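Local coordinates for galactitol 1-phosphate 5-dehydrogenase (Escherichia coli, PDB 4A2C), which oxidises galactitol 1-phosphate to D-tagatose 6-phosphate with NAD(+), as a zinc-dependent member of the alcohol dehydrogenase family, at residues V4-D9 and I55-E60; S35-S40 and G340-I345. One frame throughout, in Å; residues are numbered along the deposited sequence.

Interaction 1: residues V4-D9 and I55-E60; sequences VVNDTD and ITLGHE. With NI (nickel (II) ion), chain C.
Asn6 and Ile55 illustrate a single backbone bridge between a strand and a loop that runs on to a metal ligand. Their main chains form one antiparallel hydrogen-bonded pair: Asn6 N donates to Ile55 O at 2.9 Å, and Ile55 N returns a bond of 2.9 Å to Asn6 O. Beside it, the CA of Val5 comes within 3.1 Å of Ile55 O in a CA-H...O contact, so this carbonyl meets two neighbouring residues of the strand. The side chains of Asn6 and Ile55 run side by side. In Asn6, CG sits between the backbone N and the carbonyl carbon (chi1 52°), which brings the flat amide alongside the methyl branch of Ile55, with Asn6 CG 3.9 Å from Ile55 CG2. The side chain of Leu57 crosses that of Asn6 at about a right angle, its CD2 lying 3.8 Å from Asn6 CG. At Val4, two residues before Asn6, a water joins the segments, donating to Val4 O at 2.7 Å and accepting from Leu57 N at 2.9 Å. Farther out, Ile45 of helix 41-46 packs against both Asn6 and Leu57, while the backbone of Phe117 hydrogen-bonds with the backbones of both Val4 and Leu57. Beyond Leu57, Gly58 has backbone angles (106°/104°) at which a side chain would strike the preceding carbonyl oxygen. The next residue, His59, binds nickel through NE2 at 2.3 Å, and the ring of Phe108 meets its imidazole edge-to-face. Gly58, His59 and Glu60 form the Gly-His-Glu signature of zinc-containing alcohol dehydrogenases, and His59 is, by similarity, a ligand of their catalytic zinc.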
# COMPACT_ATOMS: atom_id res chain seq x y z
N VAL A 4 -2.74 -38.77 10.63
CA VAL A 4 -3.21 -38.71 9.25
C VAL A 4 -2.05 -38.35 8.32
O VAL A 4 -1.44 -37.28 8.45
CB VAL A 4 -4.35 -37.70 9.08
CG1 VAL A 4 -4.76 -37.58 7.61
CG2 VAL A 4 -5.55 -38.09 9.93
N VAL A 5 -1.74 -39.25 7.39
CA VAL A 5 -0.68 -39.00 6.42
C VAL A 5 -1.21 -39.08 5.00
O VAL A 5 -1.97 -39.99 4.66
CB VAL A 5 0.49 -39.99 6.60
CG1 VAL A 5 0.20 -40.99 7.72
CG2 VAL A 5 0.79 -40.72 5.30
N ASN A 6 -0.83 -38.11 4.17
CA ASN A 6 -1.19 -38.15 2.76
C ASN A 6 0.06 -38.30 1.88
O ASN A 6 1.12 -37.78 2.22
CB ASN A 6 -2.01 -36.91 2.38
CG ASN A 6 -1.34 -35.61 2.79
OD1 ASN A 6 -1.36 -35.22 3.96
ND2 ASN A 6 -0.76 -34.92 1.81
N ASP A 7 -0.05 -39.04 0.78
CA ASP A 7 1.11 -39.33 -0.05
C ASP A 7 0.95 -38.82 -1.48
O ASP A 7 -0.03 -38.13 -1.80
CB ASP A 7 1.40 -40.84 -0.07
CG ASP A 7 2.76 -41.16 -0.67
OD1 ASP A 7 3.38 -40.24 -1.25
OD2 ASP A 7 3.20 -42.33 -0.58
N THR A 8 1.91 -39.16 -2.34
CA THR A 8 1.84 -38.71 -3.73
C THR A 8 0.43 -39.01 -4.23
O THR A 8 -0.15 -40.05 -3.93
CB THR A 8 2.99 -39.24 -4.62
OG1 THR A 8 4.21 -39.22 -3.87
CG2 THR A 8 3.17 -38.34 -5.83
N ASP A 9 -0.09 -38.07 -5.01
CA ASP A 9 -1.36 -37.43 -4.65
C ASP A 9 -2.71 -38.11 -4.40
O ASP A 9 -3.04 -39.17 -4.95
CB ASP A 9 -1.56 -36.11 -5.39
CG ASP A 9 -1.58 -34.95 -4.43
OD1 ASP A 9 -1.10 -35.16 -3.29
OD2 ASP A 9 -2.07 -33.87 -4.79
N ILE A 55 3.34 -37.17 3.91
CA ILE A 55 3.45 -36.11 4.90
C ILE A 55 2.29 -36.11 5.90
O ILE A 55 1.21 -36.66 5.62
CB ILE A 55 3.55 -34.71 4.23
CG1 ILE A 55 3.69 -33.60 5.29
CG2 ILE A 55 2.34 -34.46 3.31
CD1 ILE A 55 3.93 -32.23 4.71
N THR A 56 2.53 -35.53 7.07
CA THR A 56 1.47 -35.26 8.04
C THR A 56 1.30 -33.75 8.19
O THR A 56 2.18 -33.06 8.72
CB THR A 56 1.77 -35.89 9.41
OG1 THR A 56 1.63 -37.31 9.32
CG2 THR A 56 0.81 -35.36 10.48
N LEU A 57 0.17 -33.23 7.70
CA LEU A 57 -0.12 -31.80 7.77
C LEU A 57 -0.69 -31.40 9.15
O LEU A 57 -0.65 -32.19 10.10
CB LEU A 57 -1.10 -31.41 6.67
CG LEU A 57 -0.57 -31.20 5.25
CD1 LEU A 57 0.93 -31.43 5.18
CD2 LEU A 57 -1.30 -32.08 4.25
N GLY A 58 -1.21 -30.18 9.25
CA GLY A 58 -1.90 -29.73 10.45
C GLY A 58 -1.09 -28.74 11.27
O GLY A 58 -0.13 -29.13 11.98
N HIS A 59 -1.46 -27.46 11.18
CA HIS A 59 -0.79 -26.40 11.93
C HIS A 59 -1.77 -25.51 12.69
O HIS A 59 -1.41 -24.40 13.09
CB HIS A 59 0.03 -25.54 11.01
CG HIS A 59 -0.78 -24.85 9.95
ND1 HIS A 59 -1.08 -25.45 8.75
CD2 HIS A 59 -1.38 -23.64 9.93
CE1 HIS A 59 -1.81 -24.62 8.02
NE2 HIS A 59 -2.01 -23.52 8.72
N GLU A 60 -3.00 -25.98 12.88
CA GLU A 60 -4.01 -25.22 13.64
C GLU A 60 -4.50 -26.10 14.78
O GLU A 60 -5.55 -26.74 14.66
CB GLU A 60 -5.21 -24.87 12.76
CG GLU A 60 -4.92 -24.03 11.53
CD GLU A 60 -6.14 -23.91 10.63
OE1 GLU A 60 -7.22 -24.40 11.01
OE2 GLU A 60 -6.01 -23.34 9.53
NI NI C . -3.57 -21.99 8.09
O HOH W 1 -1.88 -35.13 6.82

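Interaction 2: residues S35-S40 and G340-I345; sequences SGLCGS and GKVLLI. With NI (nickel (II) ion), chain C.
The peptide carbonyl of Leu37 is approached from above its plane by the ammonium of Lys341, with NZ 2.8 Å from Leu37 O and 47° out of that plane. A water also donates to Leu37 O and ties it to Gly340 O and Val342 N. Two carbonyls of the partner strand are met in plane instead: Leu37 N lies in the carbonyl plane of Val342, 2.7 Å from its O, and Ser35 N in that of Leu344. The Lys341 chain bends at chi2 and chi3 (63° and 59°), which brings NZ over the Leu37 carbonyl. A methionine in its place would probably leave Leu37 O short of one donor and the carboxylate of Glu60, now salt-bridged to NZ, without its charge partner. The backbone bonds pair the end of strand 27-36, in the GroES-like catalytic domain, antiparallel with strand 341-344, part of the C-terminal portion of the chain that rejoins this domain after the Rossmann domain, as in other medium-chain dehydrogenases. Leu343 CD1 lies 3.6 Å from Gly36 CA, where a side chain would clash. Leu37 CB packs 3.9 Å from Val342 CB, and the next residue is Cys38. Its SG, anti to the backbone N, binds nickel at 2.6 Å and accepts a capping bond from Ser40 N.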
# COMPACT_ATOMS: atom_id res chain seq x y z
N SER A 35 -7.52 -30.15 16.40
CA SER A 35 -6.66 -29.86 15.27
C SER A 35 -7.54 -29.66 14.05
O SER A 35 -8.32 -30.55 13.71
CB SER A 35 -5.72 -31.03 15.02
OG SER A 35 -4.52 -30.61 14.41
N GLY A 36 -7.41 -28.51 13.39
CA GLY A 36 -8.28 -28.22 12.25
C GLY A 36 -7.61 -28.19 10.88
O GLY A 36 -6.38 -28.02 10.78
N LEU A 37 -8.41 -28.35 9.82
CA LEU A 37 -7.91 -28.34 8.44
C LEU A 37 -7.95 -26.94 7.80
O LEU A 37 -8.95 -26.22 7.89
CB LEU A 37 -8.73 -29.30 7.58
CG LEU A 37 -8.26 -29.52 6.14
CD1 LEU A 37 -6.93 -30.29 6.12
CD2 LEU A 37 -9.31 -30.26 5.34
N CYS A 38 -6.87 -26.56 7.12
CA CYS A 38 -6.75 -25.22 6.55
C CYS A 38 -6.96 -25.20 5.03
O CYS A 38 -6.70 -26.20 4.35
CB CYS A 38 -5.37 -24.66 6.90
SG CYS A 38 -4.99 -23.02 6.23
N GLY A 39 -7.43 -24.08 4.49
CA GLY A 39 -7.55 -23.93 3.05
C GLY A 39 -6.25 -24.30 2.34
O GLY A 39 -6.26 -24.89 1.26
N SER A 40 -5.12 -23.95 2.96
CA SER A 40 -3.81 -24.15 2.34
C SER A 40 -3.40 -25.62 2.30
O SER A 40 -2.47 -25.99 1.58
CB SER A 40 -2.73 -23.31 3.03
OG SER A 40 -2.50 -23.74 4.37
N GLY A 340 -16.70 -25.96 5.60
CA GLY A 340 -16.34 -25.08 6.69
C GLY A 340 -15.10 -25.64 7.35
O GLY A 340 -14.27 -26.26 6.68
N LYS A 341 -14.96 -25.46 8.66
CA LYS A 341 -13.77 -25.95 9.35
C LYS A 341 -13.88 -27.43 9.70
O LYS A 341 -14.86 -27.86 10.33
CB LYS A 341 -13.48 -25.11 10.61
CG LYS A 341 -12.25 -25.55 11.43
CD LYS A 341 -10.95 -25.44 10.66
CE LYS A 341 -10.68 -24.00 10.19
NZ LYS A 341 -9.39 -23.96 9.43
N VAL A 342 -12.89 -28.21 9.27
CA VAL A 342 -12.84 -29.63 9.60
C VAL A 342 -11.90 -29.86 10.77
O VAL A 342 -10.69 -29.62 10.66
CB VAL A 342 -12.37 -30.49 8.42
CG1 VAL A 342 -12.41 -31.96 8.80
CG2 VAL A 342 -13.23 -30.22 7.20
N LEU A 343 -12.45 -30.31 11.88
CA LEU A 343 -11.71 -30.47 13.13
C LEU A 343 -11.39 -31.93 13.36
O LEU A 343 -12.25 -32.80 13.21
CB LEU A 343 -12.56 -29.97 14.30
CG LEU A 343 -12.14 -28.68 15.00
CD1 LEU A 343 -11.31 -27.80 14.09
CD2 LEU A 343 -13.35 -27.94 15.54
N LEU A 344 -10.15 -32.20 13.75
CA LEU A 344 -9.79 -33.53 14.20
C LEU A 344 -9.80 -33.46 15.72
O LEU A 344 -9.05 -32.67 16.32
CB LEU A 344 -8.40 -33.89 13.69
CG LEU A 344 -7.98 -35.35 13.56
CD1 LEU A 344 -6.47 -35.47 13.74
CD2 LEU A 344 -8.70 -36.22 14.56
N ILE A 345 -10.67 -34.25 16.34
CA ILE A 345 -10.71 -34.36 17.79
C ILE A 345 -10.31 -35.79 18.17
O ILE A 345 -11.15 -36.70 18.14
CB ILE A 345 -12.11 -34.10 18.35
CG1 ILE A 345 -12.75 -32.86 17.71
CG2 ILE A 345 -12.04 -33.98 19.88
CD1 ILE A 345 -12.19 -31.55 18.21
NI NI C . -3.57 -21.99 8.09
O HOH W 2 -11.39 -26.91 6.94

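In the fold
Interactions 1 and 2 supply the metal site from two directions: His59 of 55-60 and Cys38 of 35-40 both hold the nickel, which occupies the position assigned by similarity to the catalytic zinc. The two contacts have centres about 12 Å apart and meet at Glu60. Its OE1 forms a salt bridge of 2.7 Å with Lys341 NZ, and its backbone O probably accepts a hydrogen bond from Gly36 N at 2.9 Å, where strands 27-36 and 60-68 pair. Thus 340-345, although it gives no ligand, reaches the ligand-bearing loops through Lys341. Glu144, the third zinc ligand predicted by similarity, touches His59 and Glu60 from helix 143-155.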